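Local structure of beta-glucosidase (Chaetomella raphigera, 6JXG) at residues S27-V32 with T43-A47; V69-P73 with V325-A330; I76-W82 with G527-Y531; Q162-R166 with G441-I445. The protein probably hydrolyses terminal, non-reducing beta-D-glucosyl residues to release beta-D-glucose, as a secreted glycoside hydrolase of family 3 in cellulose degradation. The contacts are given in a common frame with arbitrary orientation. Numbering follows the deposited sequence.

Contact 1: S27-V32 with T43-A47; sequences SIVTGV and TAAVA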
# COMPACT_ATOMS: atom_id res chain seq x y z
N SER A 27 24.32 -20.23 7.88
CA SER A 27 23.65 -20.49 6.59
C SER A 27 22.17 -20.08 6.67
O SER A 27 21.59 -19.83 5.62
CB SER A 27 23.80 -21.98 6.15
OG SER A 27 23.01 -22.82 7.01
N ILE A 28 21.62 -19.99 7.89
CA ILE A 28 20.26 -19.56 8.10
C ILE A 28 20.11 -18.02 7.99
O ILE A 28 19.08 -17.53 7.56
CB ILE A 28 19.72 -20.04 9.46
CG1 ILE A 28 19.51 -21.55 9.42
CG2 ILE A 28 18.34 -19.50 9.80
CD1 ILE A 28 19.21 -22.21 10.78
N VAL A 29 21.20 -17.29 8.22
CA VAL A 29 21.14 -15.86 8.28
C VAL A 29 21.73 -15.22 7.02
O VAL A 29 21.62 -13.99 6.79
CB VAL A 29 21.93 -15.61 9.60
CG1 VAL A 29 23.22 -14.94 9.44
CG2 VAL A 29 21.09 -15.60 10.89
N THR A 30 22.33 -16.02 6.15
CA THR A 30 23.08 -15.51 5.03
C THR A 30 22.49 -16.07 3.76
O THR A 30 22.47 -17.26 3.53
CB THR A 30 24.57 -15.90 5.07
OG1 THR A 30 25.09 -15.67 6.37
CG2 THR A 30 25.38 -15.16 4.00
N GLY A 31 21.96 -15.15 2.94
CA GLY A 31 21.42 -15.52 1.66
C GLY A 31 22.44 -16.29 0.84
O GLY A 31 23.66 -16.02 0.92
N VAL A 32 21.93 -17.16 -0.04
CA VAL A 32 22.85 -18.03 -0.88
C VAL A 32 23.51 -17.31 -2.03
O VAL A 32 24.43 -17.86 -2.63
CB VAL A 32 22.14 -19.27 -1.46
CG1 VAL A 32 21.60 -20.11 -0.35
CG2 VAL A 32 21.06 -18.89 -2.44
N THR A 43 17.79 -18.93 1.66
CA THR A 43 18.82 -19.46 2.50
C THR A 43 18.89 -20.99 2.33
O THR A 43 17.91 -21.61 1.94
CB THR A 43 18.64 -19.06 3.99
OG1 THR A 43 17.32 -19.33 4.43
CG2 THR A 43 18.95 -17.60 4.15
N ALA A 44 20.03 -21.58 2.66
CA ALA A 44 20.25 -23.06 2.54
C ALA A 44 19.36 -23.89 3.50
O ALA A 44 19.10 -23.47 4.57
CB ALA A 44 21.69 -23.37 2.86
N ALA A 45 18.92 -25.06 3.07
CA ALA A 45 18.25 -26.01 3.94
C ALA A 45 19.17 -26.43 5.10
O ALA A 45 20.38 -26.47 4.96
CB ALA A 45 17.85 -27.25 3.09
N VAL A 46 18.57 -26.76 6.22
CA VAL A 46 19.28 -27.33 7.37
C VAL A 46 18.51 -28.61 7.72
O VAL A 46 17.50 -28.57 8.39
CB VAL A 46 19.31 -26.38 8.56
CG1 VAL A 46 20.02 -27.00 9.75
CG2 VAL A 46 19.96 -25.05 8.15
N ALA A 47 19.01 -29.74 7.21
CA ALA A 47 18.26 -30.98 7.26
C ALA A 47 18.11 -31.46 8.69
O ALA A 47 17.09 -32.04 8.99
CB ALA A 47 18.91 -32.04 6.36
O HOH W 1 22.28 -19.86 3.19
O HOH W 2 22.83 -25.33 5.89
O HOH W 3 16.49 -17.31 6.26
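This is a water-mediated contact between the C-terminal end of helix 22-29 and the loop that follows strand 41-42. No direct hydrogen bond joins the two segments. Three waters do that work. Water 1 donates to Ser27 O (2.5 Å) and to Thr30 O (2.6 Å) and accepts from Ala44 N (2.9 Å). It thus links carbonyls of the helix end and of the residue just past it to the loop backbone. Water 3 joins Ile28 O (2.9 Å) to Thr43 OG1 (2.8 Å). Water 2 joins Ser27 OG (2.8 Å) to Ala45 O (2.9 Å); the same hydroxyl also bonds to Asp24 O. Thr43 has the largest area covered. Thr43 CG2 lies 3.4 Å from Ile28 O and 3.6 Å from Thr30 O, tucked into the bend where the chain leaves the helix. The apolar contact is Ile28 CG1 on Val46 CG2 at 3.8 Å. Val32 CG1 packs on the loop backbone, 3.7 Å from Ala44 N. On its far side the helix end packs on helix 278-294 through Ile28 and Val29. Waters thus bridge a helix C-terminus to a loop at the edge of the TIM-barrel-like N-terminal domain of glycoside hydrolase family 3.

Contact 2: V69-P73 with V325-A330; sequences VTAFP and VARAIA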
# COMPACT_ATOMS: atom_id res chain seq x y z
N VAL A 69 -0.19 -17.13 -11.89
CA VAL A 69 -0.52 -16.53 -10.63
C VAL A 69 -1.46 -15.31 -10.91
O VAL A 69 -1.67 -14.92 -12.04
CB VAL A 69 0.75 -16.04 -9.89
CG1 VAL A 69 1.72 -17.19 -9.70
CG2 VAL A 69 1.42 -14.91 -10.64
N THR A 70 -2.03 -14.76 -9.87
CA THR A 70 -2.94 -13.63 -9.98
C THR A 70 -2.15 -12.31 -9.86
O THR A 70 -1.36 -12.14 -8.95
CB THR A 70 -4.03 -13.69 -8.89
OG1 THR A 70 -4.80 -14.89 -9.08
CG2 THR A 70 -5.01 -12.51 -8.94
N ALA A 71 -2.48 -11.36 -10.72
CA ALA A 71 -1.93 -10.02 -10.63
C ALA A 71 -3.03 -9.14 -9.96
O ALA A 71 -3.97 -8.70 -10.60
CB ALA A 71 -1.52 -9.50 -12.00
N PHE A 72 -2.95 -9.05 -8.63
CA PHE A 72 -3.92 -8.36 -7.85
C PHE A 72 -3.78 -6.86 -8.06
O PHE A 72 -2.76 -6.38 -8.53
CB PHE A 72 -3.76 -8.67 -6.36
CG PHE A 72 -4.03 -10.12 -5.97
CD1 PHE A 72 -5.31 -10.58 -5.73
CD2 PHE A 72 -3.00 -11.02 -5.91
CE1 PHE A 72 -5.50 -11.93 -5.39
CE2 PHE A 72 -3.20 -12.34 -5.55
CZ PHE A 72 -4.48 -12.78 -5.33
N PRO A 73 -4.81 -6.08 -7.71
CA PRO A 73 -4.70 -4.63 -7.67
C PRO A 73 -3.57 -4.16 -6.76
O PRO A 73 -3.15 -4.87 -5.79
CB PRO A 73 -6.04 -4.18 -7.09
CG PRO A 73 -6.99 -5.26 -7.44
CD PRO A 73 -6.19 -6.54 -7.45
N VAL A 325 -11.85 -11.46 -5.92
CA VAL A 325 -11.43 -10.32 -5.08
C VAL A 325 -10.65 -9.32 -5.92
O VAL A 325 -10.78 -8.15 -5.69
CB VAL A 325 -10.64 -10.76 -3.81
CG1 VAL A 325 -9.28 -11.30 -4.15
CG2 VAL A 325 -10.50 -9.56 -2.88
N ALA A 326 -9.89 -9.77 -6.92
CA ALA A 326 -9.20 -8.85 -7.81
C ALA A 326 -10.22 -7.90 -8.54
O ALA A 326 -10.04 -6.68 -8.60
CB ALA A 326 -8.28 -9.58 -8.76
N ARG A 327 -11.30 -8.47 -9.04
CA ARG A 327 -12.35 -7.68 -9.66
C ARG A 327 -13.04 -6.76 -8.67
O ARG A 327 -13.33 -5.60 -8.97
CB ARG A 327 -13.37 -8.57 -10.35
CG ARG A 327 -14.34 -7.74 -11.22
CD ARG A 327 -15.27 -8.67 -11.91
NE ARG A 327 -16.27 -7.92 -12.67
CZ ARG A 327 -16.93 -8.43 -13.70
NH1 ARG A 327 -16.67 -9.66 -14.12
NH2 ARG A 327 -17.85 -7.71 -14.33
N ALA A 328 -13.35 -7.25 -7.46
CA ALA A 328 -14.07 -6.45 -6.51
C ALA A 328 -13.27 -5.19 -6.09
O ALA A 328 -13.84 -4.11 -5.98
CB ALA A 328 -14.49 -7.27 -5.30
N ILE A 329 -11.95 -5.33 -5.94
CA ILE A 329 -11.10 -4.16 -5.66
C ILE A 329 -10.89 -3.25 -6.86
O ILE A 329 -10.87 -2.02 -6.69
CB ILE A 329 -9.77 -4.64 -5.04
CG1 ILE A 329 -10.05 -5.28 -3.66
CG2 ILE A 329 -8.74 -3.52 -4.98
CD1 ILE A 329 -8.95 -6.04 -3.05
N ALA A 330 -10.74 -3.80 -8.06
CA ALA A 330 -10.65 -3.00 -9.28
C ALA A 330 -11.91 -2.17 -9.42
O ALA A 330 -11.86 -1.02 -9.85
CB ALA A 330 -10.51 -3.86 -10.51
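A loop packs here against one side of a helix, between the first two domains of a family 3 glycoside hydrolase. Segment 69-73 belongs to the TIM-barrel-like domain. Segment 325-330 lies on helix 323-332, which runs on toward strand 335-339 of the second large sheet. The fit is apolar, with no hydrogen bond across it. The main bump is the Pro73 ring, which has the largest covered area. It sits in a shallow hollow on the helix made by Ala326 and, one turn on, Ile329 and Ala330. Ala326 leaves room because its side chain is a single methyl; Pro73 CD rests 3.9 Å from Ala326 CB. Two further side chains touch this methyl loosely, at its margin. Thr70 CG2 comes to 4.4 Å from Ala326 CB, while its hydroxyl bonds to Glu97. Phe72 CD1 is also 4.4 Å from Ala326 CB. The edge of the Phe72 ring then meets Val325, with CE1 4.0 Å from Val325 CG1. Phe72 and Val325 both also touch helix 84-100. The closest fit is at the tip of the proline ring. Pro73 CG lies 3.5 Å from Ile329 CG2 and 3.6 Å from Ala326 O, the carbonyl that accepts the helical bond from Ala330 N at 3.0 Å.

Contact 3: I76-W82 with G527-Y531; sequences IQTASTW and GKLPY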
# COMPACT_ATOMS: atom_id res chain seq x y z
N ILE A 76 -2.37 0.77 -3.44
CA ILE A 76 -3.03 2.06 -3.29
C ILE A 76 -4.46 1.93 -3.76
O ILE A 76 -5.34 2.62 -3.19
CB ILE A 76 -2.25 3.22 -3.99
CG1 ILE A 76 -2.74 4.60 -3.52
CG2 ILE A 76 -2.33 3.12 -5.51
CD1 ILE A 76 -2.58 4.87 -2.05
N GLN A 77 -4.68 1.11 -4.80
CA GLN A 77 -6.07 0.75 -5.25
C GLN A 77 -6.83 0.03 -4.18
O GLN A 77 -8.03 0.31 -3.96
CB GLN A 77 -6.07 -0.12 -6.52
CG GLN A 77 -7.50 -0.43 -7.08
CD GLN A 77 -7.96 0.80 -7.80
OE1 GLN A 77 -7.14 1.66 -8.01
NE2 GLN A 77 -9.22 0.85 -8.29
N THR A 78 -6.14 -0.86 -3.48
CA THR A 78 -6.71 -1.60 -2.35
C THR A 78 -7.13 -0.64 -1.20
O THR A 78 -8.24 -0.74 -0.66
CB THR A 78 -5.70 -2.69 -1.92
OG1 THR A 78 -5.50 -3.56 -3.02
CG2 THR A 78 -6.16 -3.44 -0.74
N ALA A 79 -6.25 0.31 -0.88
CA ALA A 79 -6.58 1.34 0.14
C ALA A 79 -7.74 2.17 -0.28
O ALA A 79 -8.59 2.49 0.57
CB ALA A 79 -5.42 2.22 0.50
N SER A 80 -7.83 2.47 -1.58
CA SER A 80 -8.90 3.29 -2.14
C SER A 80 -10.31 2.73 -2.00
O SER A 80 -11.30 3.48 -2.16
CB SER A 80 -8.65 3.68 -3.60
OG SER A 80 -7.38 4.35 -3.78
N THR A 81 -10.40 1.42 -1.70
CA THR A 81 -11.70 0.82 -1.40
C THR A 81 -12.22 1.16 -0.07
O THR A 81 -13.42 1.00 0.14
CB THR A 81 -11.65 -0.73 -1.42
OG1 THR A 81 -10.90 -1.17 -0.26
CG2 THR A 81 -11.04 -1.18 -2.74
N TRP A 82 -11.31 1.54 0.85
CA TRP A 82 -11.60 1.80 2.25
C TRP A 82 -12.44 0.63 2.87
O TRP A 82 -13.31 0.86 3.72
CB TRP A 82 -12.35 3.11 2.45
CG TRP A 82 -11.58 4.31 2.11
CD1 TRP A 82 -11.15 4.68 0.86
CD2 TRP A 82 -11.20 5.39 2.99
NE1 TRP A 82 -10.45 5.87 0.93
CE2 TRP A 82 -10.47 6.34 2.21
CE3 TRP A 82 -11.38 5.64 4.35
CZ2 TRP A 82 -9.94 7.51 2.74
CZ3 TRP A 82 -10.87 6.83 4.88
CH2 TRP A 82 -10.16 7.74 4.06
N GLY A 527 -15.41 4.17 -4.08
CA GLY A 527 -14.07 4.43 -3.69
C GLY A 527 -13.96 5.85 -3.20
O GLY A 527 -14.81 6.65 -3.51
N LYS A 528 -12.96 6.15 -2.37
CA LYS A 528 -12.65 7.53 -1.91
C LYS A 528 -11.14 7.77 -2.08
O LYS A 528 -10.30 6.84 -1.86
CB LYS A 528 -13.02 7.72 -0.39
CG LYS A 528 -14.47 7.43 -0.03
CD LYS A 528 -15.40 8.53 -0.53
CE LYS A 528 -16.70 8.47 0.27
NZ LYS A 528 -17.80 9.24 -0.32
N LEU A 529 -10.74 8.99 -2.40
CA LEU A 529 -9.32 9.24 -2.58
C LEU A 529 -8.52 8.95 -1.32
O LEU A 529 -8.93 9.35 -0.21
CB LEU A 529 -9.08 10.67 -2.97
CG LEU A 529 -9.50 11.16 -4.33
CD1 LEU A 529 -9.22 12.64 -4.39
CD2 LEU A 529 -8.76 10.42 -5.47
N PRO A 530 -7.37 8.26 -1.45
CA PRO A 530 -6.48 8.02 -0.34
C PRO A 530 -5.34 9.01 -0.27
O PRO A 530 -4.45 8.85 0.53
CB PRO A 530 -5.92 6.62 -0.65
CG PRO A 530 -5.75 6.62 -2.16
CD PRO A 530 -7.00 7.42 -2.62
N TYR A 531 -5.41 10.05 -1.09
CA TYR A 531 -4.49 11.19 -1.09
C TYR A 531 -5.19 12.42 -1.63
O TYR A 531 -6.35 12.35 -2.04
CB TYR A 531 -3.25 10.84 -1.90
CG TYR A 531 -3.57 10.13 -3.21
CD1 TYR A 531 -4.35 10.74 -4.18
CD2 TYR A 531 -3.07 8.84 -3.48
CE1 TYR A 531 -4.64 10.10 -5.35
CE2 TYR A 531 -3.37 8.20 -4.66
CZ TYR A 531 -4.16 8.84 -5.58
OH TYR A 531 -4.42 8.18 -6.76
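Pro530, Trp82 and Ser80 have the most surface buried in this contact, which joins the end of helix 75-79 to a loop of the second domain. Pro530 points at the helix. Pro530 CG lies 3.2 Å from Ser80 OG and 3.6 Å from Ile76 CD1, so the ring sits beside one helical turn. Ser80 turns its hydroxyl back to its own helix, bonding OG to Ile76 O at 2.7 Å. Its carbonyl faces the loop and accepts the bond from Lys528 N to Ser80 O at 3.2 Å. Gly527 CA makes a CA-H...O contact with Ser80 O at 3.3 Å. Trp82 ends the turn from Ala79 with a positive phi, and its indole reaches the loop. Trp82 NE1 donates to Lys528 O at 3.0 Å, so the two segments are tied by one bond in each direction. Lys528 CB lies over one face of the indole, 3.4 Å from Trp82 NE1. The lysine end leads away to a salt bridge with Glu630. Tyr531 adds its ring edge, with CE2 3.8 Å from Ile76 CG1. Around the contact, helix 323-332 packs on Gln77, Thr78 and Thr81. Strand 628-637 of the fibronectin type III-like domain touches Trp82 and Lys528, and Phe653 meets the indole edge-to-face. Three domains therefore converge here.

Contact 4: Q162-R166 with G441-I445; sequences QETNR and GEGYI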
# COMPACT_ATOMS: atom_id res chain seq x y z
N GLN A 162 11.47 8.45 -1.29
CA GLN A 162 11.74 8.71 -2.72
C GLN A 162 12.73 7.72 -3.29
O GLN A 162 13.59 7.21 -2.58
CB GLN A 162 12.23 10.15 -2.97
CG GLN A 162 13.58 10.44 -2.27
CD GLN A 162 14.02 11.88 -2.53
OE1 GLN A 162 13.28 12.83 -2.21
NE2 GLN A 162 15.15 12.04 -3.18
N GLU A 163 12.64 7.50 -4.61
CA GLU A 163 13.54 6.58 -5.30
C GLU A 163 14.87 7.26 -5.71
O GLU A 163 15.92 6.63 -5.74
CB GLU A 163 12.87 6.04 -6.55
CG GLU A 163 11.72 5.12 -6.18
CD GLU A 163 12.21 4.00 -5.31
OE1 GLU A 163 12.86 3.05 -5.83
OE2 GLU A 163 12.02 4.10 -4.06
N THR A 164 14.78 8.55 -5.98
CA THR A 164 15.96 9.35 -6.29
C THR A 164 17.00 9.29 -5.16
O THR A 164 16.76 9.66 -3.97
CB THR A 164 15.56 10.80 -6.62
OG1 THR A 164 14.65 10.82 -7.74
CG2 THR A 164 16.84 11.64 -7.00
N ASN A 165 18.18 8.78 -5.51
CA ASN A 165 19.31 8.60 -4.59
C ASN A 165 18.95 7.77 -3.37
O ASN A 165 19.49 7.97 -2.32
CB ASN A 165 19.86 9.96 -4.05
CG ASN A 165 20.29 10.91 -5.18
OD1 ASN A 165 20.78 10.49 -6.17
ND2 ASN A 165 20.03 12.17 -5.01
N ARG A 166 18.03 6.85 -3.51
CA ARG A 166 17.58 6.11 -2.40
C ARG A 166 18.66 5.34 -1.68
O ARG A 166 18.46 5.04 -0.52
CB ARG A 166 16.48 5.11 -2.79
CG ARG A 166 16.98 3.99 -3.71
CD ARG A 166 15.84 3.07 -4.16
NE ARG A 166 16.36 2.06 -5.04
CZ ARG A 166 15.80 0.87 -5.23
NH1 ARG A 166 14.71 0.57 -4.58
NH2 ARG A 166 16.35 -0.02 -6.06
N GLY A 441 7.56 3.97 -10.79
CA GLY A 441 8.10 2.72 -10.29
C GLY A 441 9.35 2.85 -9.48
O GLY A 441 9.79 3.94 -9.09
N GLU A 442 9.92 1.68 -9.19
CA GLU A 442 11.11 1.57 -8.44
C GLU A 442 12.32 2.17 -9.18
O GLU A 442 12.42 2.12 -10.41
CB GLU A 442 11.35 0.07 -8.09
CG GLU A 442 12.48 -0.12 -7.12
CD GLU A 442 12.61 -1.57 -6.63
OE1 GLU A 442 13.61 -1.85 -5.92
OE2 GLU A 442 11.65 -2.33 -6.79
N GLY A 443 13.19 2.76 -8.43
CA GLY A 443 14.30 3.51 -9.02
C GLY A 443 15.49 2.72 -9.57
O GLY A 443 16.60 3.19 -9.45
N TYR A 444 15.26 1.59 -10.24
CA TYR A 444 16.30 0.95 -11.04
C TYR A 444 15.93 0.92 -12.48
O TYR A 444 16.68 0.40 -13.27
CB TYR A 444 16.71 -0.44 -10.53
CG TYR A 444 15.66 -1.49 -10.66
CD1 TYR A 444 15.61 -2.30 -11.76
CD2 TYR A 444 14.75 -1.74 -9.61
CE1 TYR A 444 14.62 -3.30 -11.92
CE2 TYR A 444 13.75 -2.70 -9.75
CZ TYR A 444 13.70 -3.46 -10.92
OH TYR A 444 12.71 -4.41 -11.02
N ILE A 445 14.78 1.49 -12.85
CA ILE A 445 14.29 1.49 -14.20
C ILE A 445 13.91 2.94 -14.55
O ILE A 445 13.27 3.64 -13.76
CB ILE A 445 12.99 0.66 -14.26
CG1 ILE A 445 13.27 -0.83 -13.96
CG2 ILE A 445 12.40 0.70 -15.65
CD1 ILE A 445 12.04 -1.71 -13.89
O HOH W 4 17.28 5.55 -7.85
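Arg166 is held between two glutamates, one from its own segment and one from the other. Arg166 NH1 at 3.0 Å and Arg166 NH2 at 3.3 Å make an in-plane salt bridge to Glu442 OE1. Glu163 OE1 is 3.3 Å from Arg166 NH1 but well out of the guanidinium plane, so only the charges attract. Arg166 offsets part of the acids' charge within a salt-bridge network of Glu163, Arg166 and Glu442. Glu163 OE1 has a better-aimed partner in Gly443 N, which donates to it at 2.6 Å. Gly443 suits this place sterically, since a CB there would clash with Glu163 CB. The type II turn from Glu163 to Arg166, closed by Arg166 N to Glu163 O at 3.1 Å, brings both side chains to face the same loop. Water 4 adds a bridge between the backbones, donating to Glu163 O (2.7 Å) and Gly443 O (2.9 Å). The other Glu442 oxygen, OE2, bonds to Ser385 and makes a long, weak ion pair with Arg122. Tyr444 OH bonds to Asp371. The active site of family 3 beta-glucosidases typically lies where the first two domains meet. Both loops follow core strands. Segment 162-166 comes after strand 151-157 of the barrel-like domain. Segment 441-445 comes after strand 431-438 of the second domain, and Gly441 and Ile445 both pair with Gly452 just past strand 450-451.

How the contacts relate
Contacts 2 and 3 form one continuous region. Their centres are 14 Å apart, and Ile329 CG2 touches Thr78 OG1 at 3.8 Å while Ala330 O lies 3.6 Å from Gln77 NE2. Contact 4 is a second junction of the barrel-like and second domains, about 23 Å from contact 3 between centres and about 11 Å between nearest atoms. Active sites of family 3 enzymes typically lie between these domains, so contact 4 may be close. Contact 1 stands apart within the N-terminal domain; its nearest atoms are about 17 Å from contact 4. The nearby sugars are attached glycans, with a NAG about 11 Å from the Thr70 side chain and another about 12 Å from that of Thr30.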